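Local coordinates for protein rhamnogalacturonan endolyase YesW (Bacillus subtilis, PDB 2ZUX) that cleaves the main chain of plant cell-wall rhamnogalacturonan internally by elimination and needs calcium or manganese for activity, at residues Ala321-His326 with Gly344-Asp349; Thr358-Gly363 with Gln382-Lys387; Arg267-Ile272 with Arg286-Lys291; Glu340-Ser345 with Ser394-Ala399; Asn327-Asp332 with Leu366-Leu371. All blocks are in the same frame, centred on the assembly; numbering follows the deposited sequence.

Interaction 1 of 5, residues Ala321-His326 with Gly344-Asp349; sequences AGQGNH and GSMAVD. With CA (calcium ion), chain C; CA (calcium ion), chain K.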
# COMPACT_ATOMS: atom_id res chain seq x y z
N ALA A 321 18.14 -0.16 -17.16
CA ALA A 321 18.99 -0.29 -15.99
C ALA A 321 19.11 1.07 -15.31
O ALA A 321 19.07 2.10 -15.97
CB ALA A 321 20.37 -0.77 -16.41
N GLY A 322 19.28 1.07 -13.98
CA GLY A 322 19.61 2.29 -13.26
C GLY A 322 18.48 3.28 -13.03
O GLY A 322 18.73 4.43 -12.64
N GLN A 323 17.23 2.85 -13.25
CA GLN A 323 16.09 3.77 -13.25
C GLN A 323 15.12 3.61 -12.09
O GLN A 323 14.34 4.51 -11.83
CB GLN A 323 15.32 3.68 -14.58
CG GLN A 323 16.17 3.92 -15.83
CD GLN A 323 16.99 5.19 -15.73
OE1 GLN A 323 16.46 6.28 -15.50
NE2 GLN A 323 18.30 5.05 -15.91
N GLY A 324 15.15 2.46 -11.42
CA GLY A 324 14.13 2.17 -10.42
C GLY A 324 14.27 2.92 -9.11
O GLY A 324 15.37 3.37 -8.73
N ASN A 325 13.15 3.07 -8.43
CA ASN A 325 13.06 3.67 -7.11
C ASN A 325 13.04 2.58 -6.04
O ASN A 325 12.96 1.39 -6.34
CB ASN A 325 11.73 4.42 -7.00
CG ASN A 325 11.82 5.88 -7.43
OD1 ASN A 325 12.66 6.28 -8.25
ND2 ASN A 325 10.93 6.70 -6.86
N HIS A 326 13.08 2.99 -4.77
CA HIS A 326 12.73 2.09 -3.66
C HIS A 326 11.21 1.90 -3.54
O HIS A 326 10.68 1.75 -2.44
CB HIS A 326 13.21 2.63 -2.31
CG HIS A 326 14.63 3.09 -2.28
ND1 HIS A 326 15.71 2.23 -2.30
CD2 HIS A 326 15.14 4.34 -2.21
CE1 HIS A 326 16.82 2.93 -2.24
NE2 HIS A 326 16.50 4.21 -2.17
N GLY A 344 9.99 3.62 -11.11
CA GLY A 344 10.81 4.82 -10.97
C GLY A 344 10.79 5.64 -12.24
O GLY A 344 9.73 6.12 -12.65
N SER A 345 11.96 5.80 -12.86
CA SER A 345 12.10 6.62 -14.06
C SER A 345 11.79 5.87 -15.35
O SER A 345 11.87 6.45 -16.45
CB SER A 345 13.52 7.19 -14.12
OG SER A 345 13.72 8.09 -13.05
N MET A 346 11.45 4.60 -15.24
CA MET A 346 11.08 3.82 -16.42
C MET A 346 9.69 3.21 -16.27
O MET A 346 9.10 3.24 -15.18
CB MET A 346 12.14 2.75 -16.71
CG MET A 346 12.08 1.58 -15.77
SD MET A 346 13.51 0.52 -15.94
CE MET A 346 12.78 -1.11 -15.71
N ALA A 347 9.17 2.66 -17.36
CA ALA A 347 7.88 1.99 -17.32
C ALA A 347 7.96 0.73 -18.14
O ALA A 347 8.70 0.67 -19.14
CB ALA A 347 6.79 2.89 -17.84
N VAL A 348 7.21 -0.28 -17.70
CA VAL A 348 7.18 -1.60 -18.32
C VAL A 348 5.74 -1.91 -18.70
O VAL A 348 4.83 -1.71 -17.90
CB VAL A 348 7.74 -2.67 -17.35
CG1 VAL A 348 7.71 -4.07 -17.98
CG2 VAL A 348 9.15 -2.30 -16.91
N ASP A 349 5.56 -2.39 -19.93
CA ASP A 349 4.23 -2.69 -20.46
C ASP A 349 3.66 -3.97 -19.85
O ASP A 349 4.38 -4.74 -19.21
CB ASP A 349 4.32 -2.79 -21.98
CG ASP A 349 3.05 -2.39 -22.69
OD1 ASP A 349 2.02 -2.10 -22.04
OD2 ASP A 349 3.09 -2.34 -23.94
CA CA C . 17.60 6.00 -2.69
CA CA K . -0.30 -1.88 -22.43
O HOH W 1 19.55 5.05 -2.54
O HOH W 2 17.92 6.57 -0.66

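Interaction 2 of 5, residues Thr358-Gly363 with Gln382-Lys387; sequences TGLGHG and QVHEDK. With CA (calcium ion), chain C.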
# COMPACT_ATOMS: atom_id res chain seq x y z
N THR A 358 13.04 7.81 -18.65
CA THR A 358 13.32 9.25 -18.68
C THR A 358 14.82 9.50 -18.55
O THR A 358 15.28 10.61 -18.79
CB THR A 358 12.61 10.01 -17.57
OG1 THR A 358 13.18 9.62 -16.31
CG2 THR A 358 11.11 9.76 -17.59
N GLY A 359 15.57 8.47 -18.16
CA GLY A 359 17.01 8.61 -17.96
C GLY A 359 17.40 9.35 -16.70
O GLY A 359 18.59 9.57 -16.46
N LEU A 360 16.42 9.73 -15.87
CA LEU A 360 16.69 10.55 -14.69
C LEU A 360 17.18 9.74 -13.50
O LEU A 360 17.63 10.31 -12.49
CB LEU A 360 15.47 11.41 -14.34
CG LEU A 360 15.13 12.46 -15.40
CD1 LEU A 360 13.75 13.03 -15.14
CD2 LEU A 360 16.19 13.56 -15.49
N GLY A 361 17.10 8.42 -13.61
CA GLY A 361 17.70 7.54 -12.62
C GLY A 361 16.89 7.38 -11.34
O GLY A 361 15.75 7.85 -11.22
N HIS A 362 17.53 6.72 -10.39
CA HIS A 362 16.93 6.28 -9.14
C HIS A 362 16.43 7.43 -8.27
O HIS A 362 17.07 8.47 -8.16
CB HIS A 362 17.99 5.49 -8.35
CG HIS A 362 17.64 5.27 -6.92
ND1 HIS A 362 16.73 4.32 -6.51
CD2 HIS A 362 18.06 5.89 -5.79
CE1 HIS A 362 16.59 4.38 -5.20
NE2 HIS A 362 17.40 5.31 -4.73
N GLY A 363 15.29 7.20 -7.61
CA GLY A 363 14.82 8.10 -6.57
C GLY A 363 14.08 7.39 -5.45
O GLY A 363 13.93 6.17 -5.45
N GLN A 382 7.90 12.39 -9.49
CA GLN A 382 9.02 11.61 -8.98
C GLN A 382 10.13 12.53 -8.55
O GLN A 382 10.30 13.61 -9.13
CB GLN A 382 9.55 10.69 -10.08
CG GLN A 382 10.59 9.67 -9.63
CD GLN A 382 11.17 8.88 -10.79
OE1 GLN A 382 10.78 9.07 -11.94
NE2 GLN A 382 12.11 7.98 -10.49
N VAL A 383 10.87 12.12 -7.52
CA VAL A 383 12.09 12.80 -7.12
C VAL A 383 13.30 11.92 -7.41
O VAL A 383 13.17 10.71 -7.62
CB VAL A 383 12.05 13.27 -5.64
CG1 VAL A 383 10.95 14.31 -5.45
CG2 VAL A 383 11.87 12.07 -4.70
N HIS A 384 14.48 12.55 -7.43
CA HIS A 384 15.68 11.91 -7.94
C HIS A 384 16.86 12.12 -7.01
O HIS A 384 17.01 13.19 -6.43
CB HIS A 384 15.96 12.43 -9.35
CG HIS A 384 14.88 12.07 -10.32
ND1 HIS A 384 13.89 12.94 -10.72
CD2 HIS A 384 14.58 10.88 -10.89
CE1 HIS A 384 13.04 12.30 -11.52
NE2 HIS A 384 13.45 11.05 -11.65
N GLU A 385 17.67 11.08 -6.88
CA GLU A 385 18.75 11.01 -5.90
C GLU A 385 20.08 11.53 -6.45
O GLU A 385 20.91 12.01 -5.68
CB GLU A 385 18.92 9.56 -5.47
CG GLU A 385 19.97 9.29 -4.39
CD GLU A 385 19.73 7.95 -3.75
OE1 GLU A 385 18.60 7.76 -3.25
OE2 GLU A 385 20.62 7.08 -3.76
N ASP A 386 20.29 11.38 -7.75
CA ASP A 386 21.54 11.80 -8.39
C ASP A 386 21.63 13.33 -8.39
O ASP A 386 20.80 14.00 -9.01
CB ASP A 386 21.59 11.24 -9.82
CG ASP A 386 22.90 11.51 -10.55
OD1 ASP A 386 23.79 12.20 -10.01
OD2 ASP A 386 23.02 11.02 -11.69
N LYS A 387 22.63 13.87 -7.69
CA LYS A 387 22.83 15.32 -7.62
C LYS A 387 23.12 15.96 -8.98
O LYS A 387 22.96 17.17 -9.15
CB LYS A 387 23.95 15.67 -6.62
CG LYS A 387 25.34 15.19 -7.03
CD LYS A 387 26.39 15.53 -5.98
CE LYS A 387 26.94 16.93 -6.18
NZ LYS A 387 28.17 17.16 -5.36
CA CA C . 17.60 6.00 -2.69
O HOH W 3 11.44 10.47 -14.28
O HOH W 4 18.69 9.96 -9.88
O HOH W 5 20.72 10.57 -13.08
O HOH W 1 19.55 5.05 -2.54
O HOH W 2 17.92 6.57 -0.66

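Interaction 3 of 5, residues Arg267-Ile272 with Arg286-Lys291; sequences RFLAGI and RGYYAK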
# COMPACT_ATOMS: atom_id res chain seq x y z
N ARG A 267 18.06 -5.84 -3.89
CA ARG A 267 17.12 -4.72 -3.93
C ARG A 267 15.83 -5.19 -4.57
O ARG A 267 15.71 -5.25 -5.79
CB ARG A 267 17.73 -3.54 -4.70
CG ARG A 267 18.94 -2.93 -4.01
CD ARG A 267 18.54 -2.23 -2.72
NE ARG A 267 19.67 -1.53 -2.14
CZ ARG A 267 19.56 -0.48 -1.33
NH1 ARG A 267 18.37 -0.01 -1.01
NH2 ARG A 267 20.66 0.10 -0.86
N PHE A 268 14.86 -5.54 -3.73
CA PHE A 268 13.62 -6.15 -4.21
C PHE A 268 12.44 -5.20 -4.17
O PHE A 268 12.34 -4.36 -3.26
CB PHE A 268 13.29 -7.38 -3.36
CG PHE A 268 14.33 -8.46 -3.42
CD1 PHE A 268 14.38 -9.33 -4.50
CD2 PHE A 268 15.28 -8.57 -2.42
CE1 PHE A 268 15.35 -10.34 -4.57
CE2 PHE A 268 16.26 -9.56 -2.47
CZ PHE A 268 16.30 -10.44 -3.55
N LEU A 269 11.55 -5.37 -5.14
CA LEU A 269 10.20 -4.78 -5.11
C LEU A 269 9.22 -5.85 -5.55
O LEU A 269 9.62 -6.94 -5.99
CB LEU A 269 10.11 -3.53 -6.00
CG LEU A 269 11.10 -2.40 -5.73
CD1 LEU A 269 11.06 -1.40 -6.88
CD2 LEU A 269 10.79 -1.74 -4.39
N ALA A 270 7.93 -5.58 -5.40
CA ALA A 270 6.91 -6.53 -5.81
C ALA A 270 5.62 -5.79 -6.01
O ALA A 270 5.45 -4.67 -5.51
CB ALA A 270 6.74 -7.65 -4.77
N GLY A 271 4.69 -6.41 -6.73
CA GLY A 271 3.40 -5.80 -6.96
C GLY A 271 2.35 -6.78 -7.43
O GLY A 271 2.67 -7.92 -7.78
N ILE A 272 1.11 -6.32 -7.40
CA ILE A 272 -0.00 -6.98 -8.08
C ILE A 272 -0.40 -6.11 -9.27
O ILE A 272 -0.57 -4.90 -9.12
CB ILE A 272 -1.22 -7.15 -7.15
CG1 ILE A 272 -0.87 -8.01 -5.91
CG2 ILE A 272 -2.41 -7.72 -7.90
CD1 ILE A 272 -0.50 -9.46 -6.19
N ARG A 286 13.94 -7.33 -9.10
CA ARG A 286 15.24 -7.41 -8.45
C ARG A 286 16.16 -6.44 -9.13
O ARG A 286 16.25 -6.42 -10.36
CB ARG A 286 15.80 -8.84 -8.55
CG ARG A 286 17.05 -9.09 -7.72
CD ARG A 286 17.42 -10.56 -7.72
NE ARG A 286 18.26 -10.88 -6.57
CZ ARG A 286 18.35 -12.08 -6.01
NH1 ARG A 286 17.68 -13.11 -6.52
NH2 ARG A 286 19.12 -12.24 -4.93
N GLY A 287 16.85 -5.63 -8.33
CA GLY A 287 17.76 -4.62 -8.84
C GLY A 287 17.08 -3.31 -9.20
O GLY A 287 15.90 -3.28 -9.58
N TYR A 288 17.84 -2.23 -9.08
CA TYR A 288 17.45 -0.98 -9.71
C TYR A 288 18.58 0.00 -9.94
O TYR A 288 18.50 0.80 -10.87
CB TYR A 288 16.26 -0.28 -9.05
CG TYR A 288 16.15 -0.33 -7.55
CD1 TYR A 288 16.95 0.47 -6.73
CD2 TYR A 288 15.17 -1.12 -6.94
CE1 TYR A 288 16.81 0.44 -5.34
CE2 TYR A 288 15.02 -1.15 -5.56
CZ TYR A 288 15.84 -0.37 -4.77
OH TYR A 288 15.69 -0.40 -3.41
N TYR A 289 19.65 -0.06 -9.14
CA TYR A 289 20.76 0.88 -9.35
C TYR A 289 21.50 0.64 -10.65
O TYR A 289 22.00 1.59 -11.26
CB TYR A 289 21.74 0.78 -8.20
CG TYR A 289 21.19 1.24 -6.88
CD1 TYR A 289 21.00 2.60 -6.62
CD2 TYR A 289 20.85 0.32 -5.88
CE1 TYR A 289 20.49 3.03 -5.40
CE2 TYR A 289 20.34 0.75 -4.66
CZ TYR A 289 20.17 2.11 -4.43
OH TYR A 289 19.68 2.52 -3.21
N ALA A 290 21.63 -0.63 -11.04
CA ALA A 290 22.26 -0.98 -12.30
C ALA A 290 21.38 -2.07 -12.92
O ALA A 290 20.22 -1.80 -13.23
CB ALA A 290 23.70 -1.43 -12.07
N LYS A 291 21.89 -3.29 -13.08
CA LYS A 291 21.07 -4.37 -13.63
C LYS A 291 19.72 -4.46 -12.93
O LYS A 291 19.63 -4.40 -11.69
CB LYS A 291 21.79 -5.72 -13.51
CG LYS A 291 20.99 -6.88 -14.09
CD LYS A 291 21.74 -8.21 -14.02
CE LYS A 291 20.86 -9.34 -14.52
NZ LYS A 291 21.63 -10.61 -14.60
O HOH W 6 13.88 -4.28 -7.83
O HOH W 7 14.19 -2.35 -2.46

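Interaction 4 of 5, residues Glu340-Ser345 with Ser394-Ala399; sequences EIIFGS and SFRDAA. With CA (calcium ion), chain K; CA (calcium ion), chain L.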
# COMPACT_ATOMS: atom_id res chain seq x y z
N GLU A 340 0.13 -1.41 -16.52
CA GLU A 340 1.54 -1.21 -16.73
C GLU A 340 2.22 -0.96 -15.38
O GLU A 340 1.55 -0.74 -14.35
CB GLU A 340 1.75 -0.03 -17.68
CG GLU A 340 1.40 -0.34 -19.15
CD GLU A 340 -0.10 -0.39 -19.43
OE1 GLU A 340 -0.85 0.50 -18.95
OE2 GLU A 340 -0.57 -1.32 -20.15
N ILE A 341 3.54 -1.00 -15.38
CA ILE A 341 4.34 -0.86 -14.17
C ILE A 341 5.17 0.42 -14.27
O ILE A 341 5.95 0.57 -15.22
CB ILE A 341 5.26 -2.08 -13.97
CG1 ILE A 341 4.45 -3.38 -13.90
CG2 ILE A 341 6.13 -1.90 -12.72
CD1 ILE A 341 5.22 -4.62 -14.33
N ILE A 342 5.00 1.32 -13.31
CA ILE A 342 5.81 2.53 -13.22
C ILE A 342 6.96 2.20 -12.27
O ILE A 342 6.78 2.10 -11.05
CB ILE A 342 4.99 3.75 -12.73
CG1 ILE A 342 3.79 4.03 -13.65
CG2 ILE A 342 5.89 4.99 -12.61
CD1 ILE A 342 4.16 4.25 -15.11
N PHE A 343 8.14 2.00 -12.85
CA PHE A 343 9.30 1.52 -12.11
C PHE A 343 10.29 2.68 -12.00
O PHE A 343 11.29 2.74 -12.71
CB PHE A 343 9.91 0.33 -12.86
CG PHE A 343 10.88 -0.49 -12.05
CD1 PHE A 343 10.43 -1.51 -11.21
CD2 PHE A 343 12.25 -0.25 -12.13
CE1 PHE A 343 11.34 -2.27 -10.46
CE2 PHE A 343 13.14 -1.01 -11.40
CZ PHE A 343 12.69 -2.02 -10.55
N GLY A 344 9.99 3.62 -11.11
CA GLY A 344 10.81 4.82 -10.97
C GLY A 344 10.79 5.64 -12.24
O GLY A 344 9.73 6.12 -12.65
N SER A 345 11.96 5.80 -12.86
CA SER A 345 12.10 6.62 -14.06
C SER A 345 11.79 5.87 -15.35
O SER A 345 11.87 6.45 -16.45
CB SER A 345 13.52 7.19 -14.12
OG SER A 345 13.72 8.09 -13.05
N SER A 394 10.57 15.51 -11.20
CA SER A 394 10.08 15.41 -12.56
C SER A 394 8.59 15.09 -12.54
O SER A 394 8.11 14.35 -11.68
CB SER A 394 10.86 14.37 -13.37
OG SER A 394 10.72 13.06 -12.84
N PHE A 395 7.86 15.68 -13.48
CA PHE A 395 6.42 15.51 -13.59
C PHE A 395 6.16 15.14 -15.04
O PHE A 395 6.45 15.92 -15.96
CB PHE A 395 5.74 16.83 -13.20
CG PHE A 395 4.24 16.74 -13.08
CD1 PHE A 395 3.62 16.71 -11.82
CD2 PHE A 395 3.42 16.75 -14.21
CE1 PHE A 395 2.23 16.66 -11.70
CE2 PHE A 395 2.04 16.69 -14.10
CZ PHE A 395 1.44 16.65 -12.84
N ARG A 396 5.68 13.92 -15.26
CA ARG A 396 5.66 13.36 -16.61
C ARG A 396 4.34 12.72 -17.00
O ARG A 396 3.52 12.36 -16.14
CB ARG A 396 6.78 12.34 -16.76
CG ARG A 396 6.48 10.96 -16.14
CD ARG A 396 7.70 10.09 -16.24
NE ARG A 396 7.53 8.67 -15.94
CZ ARG A 396 8.09 8.05 -14.90
NH1 ARG A 396 8.75 8.72 -13.96
NH2 ARG A 396 7.96 6.73 -14.77
N ASP A 397 4.17 12.56 -18.31
CA ASP A 397 3.11 11.77 -18.88
C ASP A 397 3.38 10.31 -18.51
O ASP A 397 4.43 9.77 -18.85
CB ASP A 397 3.14 11.97 -20.40
CG ASP A 397 2.03 11.24 -21.13
OD1 ASP A 397 1.87 10.02 -20.93
OD2 ASP A 397 1.36 11.89 -21.96
N ALA A 398 2.44 9.67 -17.81
CA ALA A 398 2.67 8.31 -17.31
C ALA A 398 2.87 7.28 -18.43
O ALA A 398 3.63 6.32 -18.27
CB ALA A 398 1.54 7.87 -16.40
N ALA A 399 2.17 7.49 -19.54
CA ALA A 399 2.17 6.54 -20.66
C ALA A 399 3.36 6.69 -21.60
O ALA A 399 3.91 5.70 -22.06
CB ALA A 399 0.87 6.65 -21.44
CA CA K . -0.30 -1.88 -22.43
CA CA L . -2.65 -0.45 -20.14

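Interaction 5 of 5, residues Asn327-Asp332 with Leu366-Leu371; sequences NLSIAD and LHTGDL. With CA (calcium ion), chain L; CA (calcium ion), chain J.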
# COMPACT_ATOMS: atom_id res chain seq x y z
N ASN A 327 10.52 1.93 -4.68
CA ASN A 327 9.07 1.83 -4.74
C ASN A 327 8.67 1.76 -6.20
O ASN A 327 9.49 1.99 -7.09
CB ASN A 327 8.36 2.98 -3.97
CG ASN A 327 9.17 4.27 -3.91
OD1 ASN A 327 9.68 4.66 -2.84
ND2 ASN A 327 9.29 4.94 -5.04
N LEU A 328 7.42 1.41 -6.45
CA LEU A 328 6.87 1.37 -7.80
C LEU A 328 5.39 1.70 -7.74
O LEU A 328 4.81 1.79 -6.66
CB LEU A 328 7.12 0.00 -8.47
CG LEU A 328 6.78 -1.30 -7.75
CD1 LEU A 328 5.28 -1.49 -7.54
CD2 LEU A 328 7.34 -2.48 -8.53
N SER A 329 4.78 1.92 -8.90
CA SER A 329 3.33 2.06 -9.00
C SER A 329 2.82 1.14 -10.10
O SER A 329 3.59 0.69 -10.95
CB SER A 329 2.92 3.49 -9.36
OG SER A 329 3.49 4.45 -8.48
N ILE A 330 1.52 0.86 -10.06
CA ILE A 330 0.88 -0.00 -11.06
C ILE A 330 -0.41 0.67 -11.49
O ILE A 330 -1.24 1.02 -10.65
CB ILE A 330 0.51 -1.38 -10.46
CG1 ILE A 330 1.70 -2.04 -9.76
CG2 ILE A 330 -0.08 -2.29 -11.55
CD1 ILE A 330 2.75 -2.56 -10.68
N ALA A 331 -0.59 0.83 -12.80
CA ALA A 331 -1.77 1.50 -13.31
C ALA A 331 -1.92 1.23 -14.79
O ALA A 331 -0.93 1.01 -15.49
CB ALA A 331 -1.69 3.02 -13.08
N ASP A 332 -3.16 1.28 -15.27
CA ASP A 332 -3.40 1.26 -16.70
C ASP A 332 -3.16 2.68 -17.20
O ASP A 332 -4.01 3.56 -17.03
CB ASP A 332 -4.82 0.80 -17.01
CG ASP A 332 -5.16 0.89 -18.49
OD1 ASP A 332 -4.24 0.98 -19.32
OD2 ASP A 332 -6.36 0.86 -18.82
N LEU A 366 7.60 8.48 -5.22
CA LEU A 366 6.95 8.27 -6.51
C LEU A 366 5.45 8.36 -6.33
O LEU A 366 4.90 7.78 -5.39
CB LEU A 366 7.29 6.87 -7.00
CG LEU A 366 6.87 6.43 -8.40
CD1 LEU A 366 7.58 7.25 -9.47
CD2 LEU A 366 7.18 4.96 -8.58
N HIS A 367 4.79 9.09 -7.23
CA HIS A 367 3.34 9.27 -7.19
C HIS A 367 2.74 9.14 -8.58
O HIS A 367 3.06 9.93 -9.46
CB HIS A 367 3.02 10.64 -6.60
CG HIS A 367 3.42 10.74 -5.17
ND1 HIS A 367 4.66 11.17 -4.74
CD2 HIS A 367 2.74 10.36 -4.07
CE1 HIS A 367 4.71 11.07 -3.43
NE2 HIS A 367 3.57 10.58 -3.00
N THR A 368 1.89 8.13 -8.77
CA THR A 368 1.22 7.89 -10.04
C THR A 368 -0.29 7.99 -9.82
O THR A 368 -0.86 7.22 -9.06
CB THR A 368 1.55 6.49 -10.58
OG1 THR A 368 2.96 6.38 -10.78
CG2 THR A 368 0.84 6.25 -11.90
N GLY A 369 -0.92 8.95 -10.49
CA GLY A 369 -2.36 9.13 -10.36
C GLY A 369 -2.82 10.15 -11.38
O GLY A 369 -2.08 10.48 -12.31
N ASP A 370 -4.05 10.62 -11.23
CA ASP A 370 -4.50 11.70 -12.09
C ASP A 370 -4.16 12.99 -11.38
O ASP A 370 -4.95 13.51 -10.58
CB ASP A 370 -5.99 11.62 -12.44
CG ASP A 370 -6.33 12.55 -13.59
OD1 ASP A 370 -5.39 13.22 -14.08
OD2 ASP A 370 -7.50 12.60 -14.00
N LEU A 371 -2.94 13.46 -11.63
CA LEU A 371 -2.39 14.61 -10.93
C LEU A 371 -2.84 15.90 -11.60
O LEU A 371 -3.13 16.90 -10.93
CB LEU A 371 -0.86 14.52 -10.89
CG LEU A 371 -0.22 13.20 -10.43
CD1 LEU A 371 1.31 13.31 -10.34
CD2 LEU A 371 -0.79 12.73 -9.08
CA CA L . -2.65 -0.45 -20.14
CA CA J . -4.41 13.68 -16.18
O HOH W 8 4.58 4.48 -5.91
O HOH W 9 1.81 5.96 -6.82
O HOH W 10 -6.79 13.36 -16.56

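Interaction 1 of 5, residues Ala321-His326 with Gly344-Asp349
The carboxamide of Gln323 has the CB of Ser345 beside its OE1, at 3.4 Å, and the backbone O of Ala321 in its plane at NE2, while OD1 of Asn325, which accepts from NE2 of Gln382, comes up to the CA of Gly344. The meeting place is a beta-propeller blade: the loop running into strand 329-331 folds over the turn between strands 340-343 and 346-348. A bend at chi2 (-50°) swings CD of Gln323 back, and NE2 donates to Ala321 O at 3.0 Å, with OE1 accepting from Gly361 N. An alanine at Gln323 would probably leave Ala321 O and Gly361 N without these side-chain mates. CB of Gln323 rests 3.9 Å from Met346 SD. At the far end of the loop His326 binds calcium, with a water in its ring plane at the edge. One backbone bond crosses, Ser345 N to Gln323 O, 2.9 Å long and nearly straight (178°), its donor lying above the carbonyl plane.

Interaction 2 of 5, residues Thr358-Gly363 with Gln382-Lys387
Gln382 is the first residue of 382-387 to meet the loop 358-363: its NE2 donates to Asn325 OD1 and lies near Gly361 O, while OE1 accepts from water 3, which also bonds Thr358 OG1. Next, the carbonyl of Val383 points at the CA of Gly363, a CA-H...O contact of 3.3 Å; a CB on Gly363 would collide with this oxygen. His384 lays one ring face against Leu360, whose CB sits 3.7 Å from the ring centroid in a CH-pi contact. The carbonyl O of Gly361 lies in the plane of that same ring, 3.3 Å from CD2 of His384. Here two neighbouring blades of the beta-propeller come together, the loop between them bending over the end of strand 379-383. Glu385 N donates to His362 O (3.0 Å); chi1 (-177°) sets CG of Glu385 anti to the backbone N, and the chain continues extended to the calcium that the imidazole also binds. OE1 of Glu385 binds the ion at 2.1 Å and NE2 of His362 at 2.2 Å, the carboxylate nearly perpendicular to the ring (84°). His326, Asp364 and two waters complete this site, and one of those waters donates to Glu385 OE2. Asp386 N donates a hydrogen bond to water 4, which in turn donates to Leu360 O and His362 O. Water 5 donates to OD2 of Asp386 and, weakly, to Leu360 O; OD1 accepts from Asn388 N.

Interaction 3 of 5, residues Arg267-Ile272 with Arg286-Lys291
Phe268 and Arg286 form an antiparallel non-hydrogen-bonded pair at the point where strand 268-273 begins and strand 281-286 ends. Their side chains run side by side in the same direction, and CZ of the phenyl ring sits 3.4 Å above the guanidinium plane of Arg286, toward its rim. That guanidinium is held by salt bridges to Glu229 and Asp266 and by the carbonyl of Val265. Just beyond the pair, Gly287 N donates to Arg267 O at 2.8 Å, and water 6 links that oxygen to Gly287 O. At the backbone angles of Gly287 a CB would be jammed against the preceding carbonyl. The pair belongs to a four-stranded propeller blade, whose loop between strands 281-286 and 293-300 carries two tyrosines that receive Arg267. CB of Arg267 lies over the face of Tyr288, 3.9 Å from the ring centroid; the chain then bends at chi2 (-68°), bringing CD to 3.5 Å from Tyr288 OH. Tyr289 meets the arginine differently: NE of Arg267 lies in the ring plane, 3.5 Å from CE2 of Tyr289, while the tyrosine OH stands over one guanidinium face, the planes 76° apart. Asn263 accepts from that NE. Leu269 adds an apolar touch, CG to Tyr288 CE2 at 4.1 Å. The hydroxyl of Tyr288 bonds ND1 of His326, so it acts as a second-shell partner of that calcium ligand, and water 7 bridges it to Phe268 O.

Interaction 4 of 5, residues Glu340-Ser345 with Ser394-Ala399
From CB outward, Arg396 reaches from strand 393-397 toward Gly344, in the turn that ends strand 340-343 of the adjacent propeller blade. Its CG takes the crowded position between backbone N and carbonyl carbon (chi1 78°), and from there the chain runs extended to NE, touching Val380. NE is hydrogen-bonded to the hydroxyl of Tyr356, which also bonds Ala398 O. CZ faces Gly344 O end-on, so both terminal nitrogens grip one atom: NH2 donates at 2.8 Å and NH1 at 3.1 Å to Gly344 O. NH1 also comes up to Gln382 OE1 of its own sheet. The oxygen of Gly344 lies in the guanidinium plane, whereas Ser345 O stands 4.2 Å above one face, toward its rim. NH2 of Arg396 also touches CG2 of Ile342 at 3.5 Å, the two side chains passing antiparallel to each other. CD1 of Ile342 comes to 3.8 Å from Ala398 O. At the other end of its strand, Glu340 binds two calcium ions, its OE2 bridging them. A methionine in place of Arg396 would probably leave Gly344 O without its two donors and lose this polar tie between the blades. A buried cation here meets a neutral carbonyl across the blade boundary; the positive charge is likely to polarise that carbonyl, and the forked grip, with NE held by Tyr356, probably limits turning of the guanidinium about CD-NE.

Interaction 5 of 5, residues Asn327-Asp332 with Leu366-Leu371
Ser329 and Thr368 bring their hydroxyls together between the first strands of two successive propeller blades. The strands 329-331 and 366-369 run almost parallel, 10° apart, with their axes 7.6 Å from each other, so side chains rather than a shared sheet fill the interval. Both residues take the same first rotamer, OG of Ser329 (chi1 -53°) and OG1 of Thr368 (chi1 -60°) each anti to its own carbonyl carbon, and these oxygens lie 3.0 Å apart. The choice also sets CG2 of Thr368 anti to its backbone N, where it lies 4.3 Å from Ala331 CB. Leu366 has CG anti to the backbone N, and its CD2 rests against the backbone just before strand 329-331, 3.7 Å from Leu328 CA; the same methyl approaches Ser329 OG. Water 9 ties the strands further, bonding Ser329 OG and accepting from Thr368 N at 2.9 Å. Beyond the strands the chains lead to separate metal sites. Asp332 opens a DxDGDG loop whose calcium is also held by Asp334, Asp336, Lys338 and Glu340. Asp370 serves a different calcium, OD1 binding it at 2.4 Å while a metal-bound water donates weakly to OD2.

In the fold
All five interactions lie in the beta-propeller, across three successive four-stranded blades. Interaction 3 comes first along the chain, in the blade beginning with strand 268-273; the others join or flank the blades 329-357 and 366-407. Interaction 2 falls within the span of interaction 4, and interaction 5 alternates with interactions 1, 2 and 4. Interactions 4 and 5 are closest, their centres about 7 Å apart, and share a calcium; interactions 1 and 4 share Gly344, Ser345 and another. Interactions 1 and 2, about 10 Å apart, meet at the calcium of His326 and His362, which the tyrosines of interaction 3 abut. Metal sites thus stand at both ends of the blades 329-357 and 366-407, consistent with a structural role for calcium.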